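2-dehydropantoate 2-reductase (Geobacter metallireducens, PDB 3HN2) probably catalyses the NADPH-dependent reduction of 2-dehydropantoate (ketopantoate) to (R)-pantoate, the second step in making pantoate for pantothenate biosynthesis. Local coordinates at residues M70-V75 with T97-Q103; A126-S130 with H139-A143; D178-W184 with Q231-I237; R214-R218 with L246-D250. All coordinates share one frame. Residue numbers count along the deposited sequence, not the author numbering.

How the contacts relate
The four contacts follow the two-part architecture of ketopantoate reductases, a Rossmann-type nucleotide-binding domain followed by a helical domain. Contacts 1 and 2 come first along the chain and share one mixed sheet: strands 98-101 and 121-129 are neighbours, the centres lie about 20 Å apart, and Leu102 packs on Ala126. Contacts 3 and 4, in the helical part, have centres about 21 Å apart and segments that alternate along the chain. The parts meet where Arg183 of contact 3 probably hydrogen-bonds Gln103 O of contact 1, and where Phe127 of contact 2 packs on Phe248 of contact 4; as in relatives, the cleft between them probably holds the active site. Contacts 2 and 4 also touch the second subunit.

Contact 1: residues M70-V75 with T97-Q103; sequences MDLVLV and TQILTLQ
Two extended strands, 72-75 and 98-101, run parallel, their axes 4.7 Å apart at closest and inclined by 20°. The register pairs Leu72 with Gln98, Val73 with Ile99, Leu74 with Leu100 and Val75 with Thr101. Backbone hydrogen bonds alternate between the strands, from Gln98 N to Asp71 O (3.0 Å), through Leu100 N to Val73 O (2.9 Å) and Val75 N to Leu100 O (2.7 Å), to Leu102 N to Val75 O (3.1 Å). On one face, Leu72 (chi1 t, chi2 p) brings CD1 to 3.8 Å from Leu100 CB; Leu100 repeats that rotamer and sets CD2 3.7 Å from CD1 of Leu74, whose chi1 of -114° lies between wells. Gln98 (p, t) shares this face at its partly exposed start. On the other, Val73 (chi1 39°) meets Ile99 (m, t) at CG1-CG1 3.8 Å, Val75 (t) turns CG2 to 3.8 Å from Ile99 CG2, and Thr101 takes chi1 t. Leucine, valine and isoleucine suit these buried faces. Beyond the strand, Leu102 CD1 reaches Leu74 CD2 (3.8 Å). This is the parallel pairing of a beta-alpha-beta unit in a Rossmann-type fold, with helix 85-89 in the connection; strands 5-8 and 121-129 flank the pair, and helix 108-115 packs against Thr101.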
# COMPACT_ATOMS: atom_id res chain seq x y z
N MET A 70 22.99 -10.22 -28.22
CA MET A 70 21.79 -9.42 -27.99
C MET A 70 22.15 -7.94 -27.78
O MET A 70 23.33 -7.59 -27.71
CB MET A 70 21.05 -9.94 -26.75
CG MET A 70 20.52 -11.37 -26.86
SD MET A 70 18.82 -11.48 -27.48
CE MET A 70 19.10 -11.77 -29.23
N ASP A 71 21.14 -7.07 -27.71
CA ASP A 71 21.36 -5.67 -27.35
C ASP A 71 21.24 -5.47 -25.84
O ASP A 71 22.01 -4.73 -25.24
CB ASP A 71 20.35 -4.76 -28.07
CG ASP A 71 20.63 -4.62 -29.55
OD1 ASP A 71 21.81 -4.51 -29.94
OD2 ASP A 71 19.65 -4.60 -30.33
N LEU A 72 20.26 -6.16 -25.26
CA LEU A 72 19.98 -6.06 -23.84
C LEU A 72 19.67 -7.44 -23.28
O LEU A 72 18.91 -8.21 -23.88
CB LEU A 72 18.79 -5.13 -23.60
CG LEU A 72 18.21 -5.01 -22.18
CD1 LEU A 72 19.17 -4.30 -21.25
CD2 LEU A 72 16.89 -4.28 -22.22
N VAL A 73 20.27 -7.78 -22.13
CA VAL A 73 19.84 -8.96 -21.40
C VAL A 73 19.29 -8.61 -20.01
O VAL A 73 20.01 -8.09 -19.16
CB VAL A 73 20.92 -10.11 -21.39
CG1 VAL A 73 22.32 -9.56 -21.24
CG2 VAL A 73 20.61 -11.15 -20.31
N LEU A 74 18.00 -8.85 -19.84
CA LEU A 74 17.33 -8.74 -18.54
C LEU A 74 17.61 -9.97 -17.71
O LEU A 74 17.14 -11.05 -18.04
CB LEU A 74 15.82 -8.64 -18.72
CG LEU A 74 15.07 -7.38 -18.36
CD1 LEU A 74 15.18 -6.37 -19.48
CD2 LEU A 74 13.61 -7.75 -18.12
N VAL A 75 18.39 -9.80 -16.64
CA VAL A 75 18.62 -10.87 -15.69
C VAL A 75 17.53 -10.83 -14.60
O VAL A 75 17.39 -9.84 -13.88
CB VAL A 75 20.03 -10.79 -15.08
CG1 VAL A 75 20.31 -12.02 -14.24
CG2 VAL A 75 21.08 -10.67 -16.18
N THR A 97 26.44 -4.85 -26.08
CA THR A 97 25.39 -5.50 -25.28
C THR A 97 25.44 -4.90 -23.88
O THR A 97 26.52 -4.69 -23.33
CB THR A 97 25.60 -7.03 -25.17
OG1 THR A 97 25.78 -7.59 -26.48
CG2 THR A 97 24.41 -7.72 -24.49
N GLN A 98 24.27 -4.61 -23.33
CA GLN A 98 24.17 -4.12 -21.97
C GLN A 98 23.31 -5.02 -21.10
O GLN A 98 22.33 -5.61 -21.56
CB GLN A 98 23.71 -2.66 -21.93
CG GLN A 98 22.73 -2.27 -23.01
CD GLN A 98 22.74 -0.78 -23.29
OE1 GLN A 98 22.87 0.04 -22.38
NE2 GLN A 98 22.61 -0.42 -24.56
N ILE A 99 23.70 -5.16 -19.83
CA ILE A 99 23.12 -6.15 -18.94
C ILE A 99 22.30 -5.47 -17.83
O ILE A 99 22.81 -4.66 -17.07
CB ILE A 99 24.21 -7.08 -18.36
CG1 ILE A 99 25.09 -7.64 -19.49
CG2 ILE A 99 23.59 -8.21 -17.57
CD1 ILE A 99 26.46 -8.12 -19.07
N LEU A 100 21.01 -5.81 -17.77
CA LEU A 100 20.10 -5.22 -16.81
C LEU A 100 19.72 -6.22 -15.73
O LEU A 100 19.08 -7.24 -16.02
CB LEU A 100 18.85 -4.67 -17.52
CG LEU A 100 17.64 -4.09 -16.77
CD1 LEU A 100 18.04 -3.08 -15.72
CD2 LEU A 100 16.71 -3.42 -17.76
N THR A 101 20.12 -5.93 -14.50
CA THR A 101 19.80 -6.80 -13.38
C THR A 101 18.58 -6.29 -12.58
O THR A 101 18.50 -5.11 -12.21
CB THR A 101 21.07 -7.07 -12.52
OG1 THR A 101 20.91 -8.29 -11.79
CG2 THR A 101 21.38 -5.94 -11.57
N LEU A 102 17.61 -7.17 -12.35
CA LEU A 102 16.37 -6.82 -11.64
C LEU A 102 16.15 -7.68 -10.40
O LEU A 102 15.11 -7.59 -9.75
CB LEU A 102 15.17 -6.97 -12.57
CG LEU A 102 14.84 -5.89 -13.59
CD1 LEU A 102 13.76 -6.40 -14.52
CD2 LEU A 102 14.38 -4.62 -12.91
N GLN A 103 17.15 -8.49 -10.08
CA GLN A 103 17.09 -9.41 -8.96
C GLN A 103 17.27 -8.72 -7.62
O GLN A 103 17.57 -7.53 -7.56
CB GLN A 103 18.11 -10.54 -9.15
CG GLN A 103 19.00 -10.33 -10.37
CD GLN A 103 20.19 -11.26 -10.41
OE1 GLN A 103 21.33 -10.81 -10.45
NE2 GLN A 103 19.94 -12.56 -10.41

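Contact 2: residues A126-S130 with H139-A143; sequences AFLCS and HHLGA
The end of strand 121-129 runs antiparallel to segment 139-143: the direction from CA of 127 to 130 lies 159° from that of CA 139 to 143. Leu128 pairs with Ala143 at a non-hydrogen-bonded position and Cys129 with Gly142 at a hydrogen-bonded one. Cys129 N donates to Gly142 O (3.3 Å), and Cys129 O accepts from Leu141 N (2.9 Å). Leu141 and Gly142 thus both face Cys129, a classic beta bulge, which lies where strand 137-140 of the smaller sheet passes into strand 142-150 of the main Rossmann-type sheet. Gly142 is nearly fully extended (phi 175°, psi 167°), a conformation easy without CB; Ala143 follows with positive phi (54°). His140 (chi1 t) folds back so that NE2 donates to Ala143 O (2.9 Å), while ND1 has a weak hydrogen bond with Ser48 OG. Ser130 OG bonds weakly to Ala12 O, Ala126 O pairs with Lys186 NZ, and the Phe127 backbone bonds Gly144 and Arg145. Small Ala143 sets CB 3.4 Å from Phe127 O and also packs on Asp250 of the second subunit.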
# COMPACT_ATOMS: atom_id res chain seq x y z
N ALA A 126 13.23 -3.18 -8.84
CA ALA A 126 11.84 -3.40 -9.22
C ALA A 126 11.01 -3.71 -7.99
O ALA A 126 11.49 -4.35 -7.06
CB ALA A 126 11.75 -4.54 -10.21
N PHE A 127 9.76 -3.25 -7.98
CA PHE A 127 8.85 -3.60 -6.90
C PHE A 127 7.56 -4.19 -7.47
O PHE A 127 6.76 -3.49 -8.07
CB PHE A 127 8.55 -2.40 -6.00
CG PHE A 127 8.09 -2.78 -4.62
CD1 PHE A 127 9.01 -2.99 -3.60
CD2 PHE A 127 6.73 -2.95 -4.34
CE1 PHE A 127 8.60 -3.36 -2.32
CE2 PHE A 127 6.31 -3.31 -3.07
CZ PHE A 127 7.24 -3.51 -2.05
N LEU A 128 7.38 -5.49 -7.24
CA LEU A 128 6.34 -6.26 -7.90
C LEU A 128 5.73 -7.27 -6.95
O LEU A 128 6.45 -7.93 -6.20
CB LEU A 128 6.96 -7.02 -9.08
CG LEU A 128 6.31 -7.12 -10.46
CD1 LEU A 128 7.21 -7.96 -11.33
CD2 LEU A 128 4.91 -7.71 -10.43
N CYS A 129 4.40 -7.40 -6.98
CA CYS A 129 3.70 -8.47 -6.28
C CYS A 129 3.30 -9.53 -7.30
O CYS A 129 2.40 -9.31 -8.11
CB CYS A 129 2.45 -7.95 -5.56
SG CYS A 129 2.70 -6.54 -4.47
N SER A 130 3.98 -10.68 -7.26
CA SER A 130 3.75 -11.73 -8.25
C SER A 130 4.11 -13.13 -7.76
O SER A 130 5.28 -13.44 -7.55
CB SER A 130 4.51 -11.44 -9.55
OG SER A 130 5.91 -11.43 -9.34
N HIS A 139 1.15 -14.60 -12.78
CA HIS A 139 0.11 -13.83 -12.08
C HIS A 139 0.69 -12.53 -11.52
O HIS A 139 1.69 -12.56 -10.81
CB HIS A 139 -0.54 -14.65 -10.95
CG HIS A 139 -1.37 -15.80 -11.44
ND1 HIS A 139 -0.84 -16.86 -12.13
CD2 HIS A 139 -2.69 -16.07 -11.30
CE1 HIS A 139 -1.79 -17.73 -12.42
NE2 HIS A 139 -2.93 -17.27 -11.92
N HIS A 140 0.07 -11.41 -11.88
CA HIS A 140 0.50 -10.09 -11.43
C HIS A 140 -0.56 -9.49 -10.51
O HIS A 140 -1.64 -9.12 -10.96
CB HIS A 140 0.78 -9.18 -12.64
CG HIS A 140 0.78 -7.71 -12.32
ND1 HIS A 140 -0.12 -6.83 -12.88
CD2 HIS A 140 1.58 -6.98 -11.51
CE1 HIS A 140 0.13 -5.61 -12.43
NE2 HIS A 140 1.15 -5.68 -11.59
N LEU A 141 -0.23 -9.41 -9.23
CA LEU A 141 -1.21 -9.04 -8.20
C LEU A 141 -1.20 -7.55 -7.85
O LEU A 141 -2.15 -7.05 -7.24
CB LEU A 141 -1.01 -9.88 -6.93
CG LEU A 141 -0.85 -11.40 -7.06
CD1 LEU A 141 -0.65 -12.03 -5.69
CD2 LEU A 141 -2.03 -12.05 -7.79
N GLY A 142 -0.13 -6.85 -8.23
CA GLY A 142 0.01 -5.43 -7.94
C GLY A 142 1.34 -4.83 -8.34
O GLY A 142 2.30 -5.55 -8.64
N ALA A 143 1.38 -3.49 -8.34
CA ALA A 143 2.59 -2.69 -8.59
C ALA A 143 3.30 -3.05 -9.90
O ALA A 143 2.65 -3.35 -10.90
CB ALA A 143 3.54 -2.75 -7.38

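Contact 3: residues D178-W184 with Q231-I237; sequences DLKRARW and QGLATFI
Asp178 occupies the N-cap position of helix 179-200, and the first turns of that helix face 231-237, an irregular loop. Arg181 CA lies 6.2 Å from Leu233 CA, and Asp178 CA lies 6.8 Å from Ala234 CA. Polar contacts hold the loop's main chain. Asp178, with chi1 t, points its carboxylate at the loop, where OD2 accepts a weak hydrogen bond from Ala234 N (3.3 Å). Arg181 extends through chi1 and chi2 both t, and NH1 donates to Thr235 O (3.1 Å) and, weakly, to Phe236 O (3.0 Å), both near the guanidinium plane. A long arginine suits this place because its NH1 can serve these two successive carbonyls while NE keeps a salt bridge with Glu185 of its own helix. The contact lies in the helical C-terminal domain of the ketopantoate reductase family, where the loop links helix 211-229 to helix 241-249. Van der Waals packing accompanies these bonds. Arg181 CB lies 3.9 Å from Leu233 CG, and Ile237 CG1 sits over one face of the guanidinium, 3.7 Å from Arg181 NH1. Trp184 (chi1 m) offers a broad apolar surface: its CB lies 4.1 Å from Ile237 CD1 and its CD1 4.4 Å from Leu233 CD1, while Val224 and Ala228 of helix 211-229 also border it. Near the surface, the aliphatic part of Lys180 places CD 3.8 Å from Leu233 CD1 and CE 3.4 Å from Gln231 O.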
# COMPACT_ATOMS: atom_id res chain seq x y z
N ASP A 178 21.58 7.72 -8.06
CA ASP A 178 22.11 6.96 -6.95
C ASP A 178 21.42 5.59 -6.90
O ASP A 178 20.47 5.38 -6.14
CB ASP A 178 21.92 7.73 -5.64
CG ASP A 178 22.98 7.41 -4.61
OD1 ASP A 178 23.78 6.46 -4.83
OD2 ASP A 178 23.00 8.11 -3.57
N LEU A 179 21.91 4.70 -7.75
CA LEU A 179 21.46 3.31 -7.81
C LEU A 179 21.73 2.59 -6.49
O LEU A 179 20.86 1.88 -5.96
CB LEU A 179 22.20 2.58 -8.94
CG LEU A 179 22.12 1.05 -9.02
CD1 LEU A 179 20.70 0.61 -9.32
CD2 LEU A 179 23.08 0.52 -10.07
N LYS A 180 22.93 2.81 -5.96
CA LYS A 180 23.38 2.22 -4.71
C LYS A 180 22.40 2.51 -3.57
O LYS A 180 22.04 1.61 -2.83
CB LYS A 180 24.78 2.74 -4.38
CG LYS A 180 25.63 1.81 -3.52
CD LYS A 180 26.85 2.55 -2.98
CE LYS A 180 27.93 1.60 -2.48
NZ LYS A 180 28.80 1.13 -3.59
N ARG A 181 21.96 3.77 -3.47
CA ARG A 181 21.01 4.19 -2.44
C ARG A 181 19.68 3.47 -2.59
O ARG A 181 19.18 2.92 -1.63
CB ARG A 181 20.81 5.71 -2.44
CG ARG A 181 19.80 6.20 -1.39
CD ARG A 181 19.52 7.68 -1.54
NE ARG A 181 18.15 7.98 -1.16
CZ ARG A 181 17.79 8.71 -0.11
NH1 ARG A 181 18.70 9.27 0.67
NH2 ARG A 181 16.50 8.89 0.15
N ALA A 182 19.15 3.44 -3.81
CA ALA A 182 17.88 2.81 -4.14
C ALA A 182 17.80 1.31 -3.80
O ALA A 182 16.74 0.82 -3.40
CB ALA A 182 17.56 3.04 -5.60
N ARG A 183 18.92 0.60 -3.98
CA ARG A 183 19.05 -0.81 -3.58
C ARG A 183 18.88 -0.93 -2.07
O ARG A 183 18.12 -1.77 -1.58
CB ARG A 183 20.42 -1.37 -3.99
CG ARG A 183 20.60 -1.62 -5.49
CD ARG A 183 20.36 -3.09 -5.86
NE ARG A 183 19.71 -3.20 -7.16
CZ ARG A 183 19.07 -4.28 -7.60
NH1 ARG A 183 18.52 -4.27 -8.81
NH2 ARG A 183 18.99 -5.37 -6.85
N TRP A 184 19.59 -0.06 -1.34
CA TRP A 184 19.51 0.00 0.11
C TRP A 184 18.13 0.46 0.60
O TRP A 184 17.68 0.04 1.66
CB TRP A 184 20.58 0.93 0.66
CG TRP A 184 21.91 0.27 0.84
CD1 TRP A 184 22.99 0.37 0.01
CD2 TRP A 184 22.30 -0.60 1.91
NE1 TRP A 184 24.04 -0.38 0.50
CE2 TRP A 184 23.64 -0.99 1.66
CE3 TRP A 184 21.65 -1.10 3.04
CZ2 TRP A 184 24.34 -1.85 2.51
CZ3 TRP A 184 22.35 -1.95 3.90
CH2 TRP A 184 23.68 -2.32 3.63
N GLN A 231 27.90 3.86 3.68
CA GLN A 231 28.29 3.07 2.50
C GLN A 231 28.78 3.93 1.32
O GLN A 231 28.93 3.43 0.20
CB GLN A 231 27.14 2.16 2.07
CG GLN A 231 27.58 0.79 1.58
CD GLN A 231 28.22 -0.04 2.68
OE1 GLN A 231 29.31 -0.58 2.50
NE2 GLN A 231 27.56 -0.13 3.82
N GLY A 232 29.02 5.21 1.58
CA GLY A 232 29.49 6.13 0.54
C GLY A 232 28.37 6.57 -0.39
O GLY A 232 28.58 6.74 -1.59
N LEU A 233 27.19 6.76 0.18
CA LEU A 233 26.03 7.22 -0.57
C LEU A 233 26.13 8.72 -0.81
O LEU A 233 26.62 9.46 0.05
CB LEU A 233 24.74 6.89 0.19
CG LEU A 233 23.96 5.61 -0.13
CD1 LEU A 233 24.85 4.39 -0.39
CD2 LEU A 233 22.94 5.32 0.97
N ALA A 234 25.68 9.15 -1.99
CA ALA A 234 25.68 10.56 -2.37
C ALA A 234 24.75 11.39 -1.48
O ALA A 234 25.07 12.53 -1.14
CB ALA A 234 25.30 10.71 -3.84
N THR A 235 23.61 10.81 -1.12
CA THR A 235 22.65 11.47 -0.24
C THR A 235 22.15 10.51 0.87
O THR A 235 21.77 9.37 0.59
CB THR A 235 21.48 12.13 -1.03
OG1 THR A 235 20.43 12.52 -0.13
CG2 THR A 235 20.91 11.19 -2.09
N PHE A 236 22.18 11.00 2.11
CA PHE A 236 21.86 10.19 3.29
C PHE A 236 20.40 9.78 3.38
O PHE A 236 19.51 10.61 3.21
CB PHE A 236 22.25 10.95 4.57
CG PHE A 236 23.64 10.65 5.06
CD1 PHE A 236 23.84 10.06 6.30
CD2 PHE A 236 24.75 10.96 4.28
CE1 PHE A 236 25.12 9.78 6.76
CE2 PHE A 236 26.04 10.68 4.73
CZ PHE A 236 26.22 10.09 5.97
N ILE A 237 20.16 8.50 3.63
CA ILE A 237 18.81 8.01 3.92
C ILE A 237 18.49 8.40 5.35
O ILE A 237 19.20 8.01 6.29
CB ILE A 237 18.68 6.47 3.75
CG1 ILE A 237 19.17 6.03 2.36
CG2 ILE A 237 17.24 6.03 3.99
CD1 ILE A 237 19.29 4.54 2.19

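Contact 4: residues R214-R218 with L246-D250; sequences RKLVR and LEFTD
Segment 214-218 is helical throughout, within helix 211-229; 246-250 lies in the C-terminal part of helix 241-249. The backbones stay well apart, Arg214 CA and Leu246 CA being closest at 7.9 Å, so side chains alone bridge the gap. Arg214 (chi1 m, chi2 t, chi3 p) points toward the other helix. Its NH1 comes 3.6 Å from CG of Leu246 (chi1 -142°, chi2 p), with Leu246 CD1 over one face of the guanidinium. The strongest polar partner of Arg214 is Leu208 O, hydrogen-bonded to NH2; Asp250 adds a salt bridge, OD1 lying 3.6 Å from Arg214 NH2 near the guanidinium plane. A long, flat guanidinium suits this place, since it can lie on Leu246 and still reach Asp250. This is helix-helix packing within the helical C-terminal domain, beside the second subunit: Asp172 of that chain packs on Arg214, and its Ala143 on Asp250. One turn along, at Val217 (chi1 t), CG1 meets Leu246 CD1 at 4.1 Å; a compact branched side chain suits this buried position, which also borders Pro192, Phe193 and Leu196 of helix 179-200. Arg218 (chi1 m, then t and t) is exposed, yet its NE lies 3.5 Å from Leu246 CD2, which meets the guanidinium edge.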
# COMPACT_ATOMS: atom_id res chain seq x y z
N ARG A 214 5.93 -4.25 15.67
CA ARG A 214 6.15 -3.03 14.89
C ARG A 214 7.43 -2.35 15.37
O ARG A 214 8.20 -1.84 14.55
CB ARG A 214 4.97 -2.06 15.03
CG ARG A 214 3.65 -2.57 14.51
CD ARG A 214 2.54 -1.53 14.67
NE ARG A 214 2.67 -0.46 13.68
CZ ARG A 214 2.08 -0.47 12.49
NH1 ARG A 214 2.27 0.55 11.66
NH2 ARG A 214 1.31 -1.49 12.11
N LYS A 215 7.65 -2.37 16.68
CA LYS A 215 8.87 -1.85 17.32
C LYS A 215 10.11 -2.64 16.87
O LYS A 215 11.19 -2.06 16.68
CB LYS A 215 8.72 -1.88 18.84
CG LYS A 215 9.88 -1.31 19.65
CD LYS A 215 9.53 -1.27 21.13
CE LYS A 215 10.63 -0.67 21.98
NZ LYS A 215 11.60 -1.70 22.44
N LEU A 216 9.93 -3.95 16.68
CA LEU A 216 10.96 -4.82 16.15
C LEU A 216 11.31 -4.42 14.71
O LEU A 216 12.47 -4.23 14.39
CB LEU A 216 10.49 -6.27 16.16
CG LEU A 216 11.45 -7.43 16.40
CD1 LEU A 216 10.97 -8.60 15.56
CD2 LEU A 216 12.93 -7.14 16.12
N VAL A 217 10.28 -4.32 13.86
CA VAL A 217 10.41 -3.91 12.48
C VAL A 217 11.12 -2.56 12.39
O VAL A 217 12.06 -2.41 11.62
CB VAL A 217 9.04 -3.89 11.75
CG1 VAL A 217 9.14 -3.22 10.39
CG2 VAL A 217 8.55 -5.29 11.56
N ARG A 218 10.70 -1.61 13.23
CA ARG A 218 11.38 -0.32 13.37
C ARG A 218 12.88 -0.47 13.60
O ARG A 218 13.67 0.18 12.93
CB ARG A 218 10.78 0.50 14.51
CG ARG A 218 9.51 1.25 14.15
CD ARG A 218 8.91 1.87 15.39
NE ARG A 218 7.47 2.04 15.27
CZ ARG A 218 6.60 1.89 16.27
NH1 ARG A 218 5.31 2.07 16.05
NH2 ARG A 218 7.03 1.55 17.48
N LEU A 246 6.52 1.57 7.15
CA LEU A 246 5.59 1.06 8.14
C LEU A 246 4.17 1.29 7.64
O LEU A 246 3.35 0.37 7.66
CB LEU A 246 5.84 1.78 9.48
CG LEU A 246 5.75 1.09 10.84
CD1 LEU A 246 6.26 -0.34 10.84
CD2 LEU A 246 6.52 1.92 11.87
N GLU A 247 3.90 2.50 7.16
CA GLU A 247 2.58 2.88 6.63
C GLU A 247 2.31 2.31 5.24
O GLU A 247 1.17 2.01 4.91
CB GLU A 247 2.42 4.40 6.61
CG GLU A 247 2.26 5.05 7.99
CD GLU A 247 2.19 6.57 7.92
OE1 GLU A 247 2.28 7.23 8.98
OE2 GLU A 247 2.05 7.12 6.80
N PHE A 248 3.37 2.18 4.43
CA PHE A 248 3.28 1.65 3.07
C PHE A 248 2.85 0.19 3.06
O PHE A 248 1.97 -0.19 2.29
CB PHE A 248 4.63 1.82 2.34
CG PHE A 248 4.73 1.10 1.02
CD1 PHE A 248 4.17 1.64 -0.13
CD2 PHE A 248 5.44 -0.10 0.92
CE1 PHE A 248 4.28 0.99 -1.35
CE2 PHE A 248 5.55 -0.76 -0.29
CZ PHE A 248 4.97 -0.21 -1.43
N THR A 249 3.46 -0.61 3.93
CA THR A 249 3.19 -2.05 4.02
C THR A 249 1.80 -2.31 4.62
O THR A 249 1.22 -3.37 4.42
CB THR A 249 4.29 -2.79 4.84
OG1 THR A 249 5.54 -2.11 4.68
CG2 THR A 249 4.49 -4.21 4.37
N ASP A 250 1.27 -1.31 5.32
CA ASP A 250 -0.05 -1.38 5.96
C ASP A 250 -1.21 -1.27 4.96
O ASP A 250 -2.37 -1.51 5.31
CB ASP A 250 -0.16 -0.26 7.00
CG ASP A 250 -0.83 -0.71 8.29
OD1 ASP A 250 -0.51 -0.13 9.35
OD2 ASP A 250 -1.67 -1.64 8.25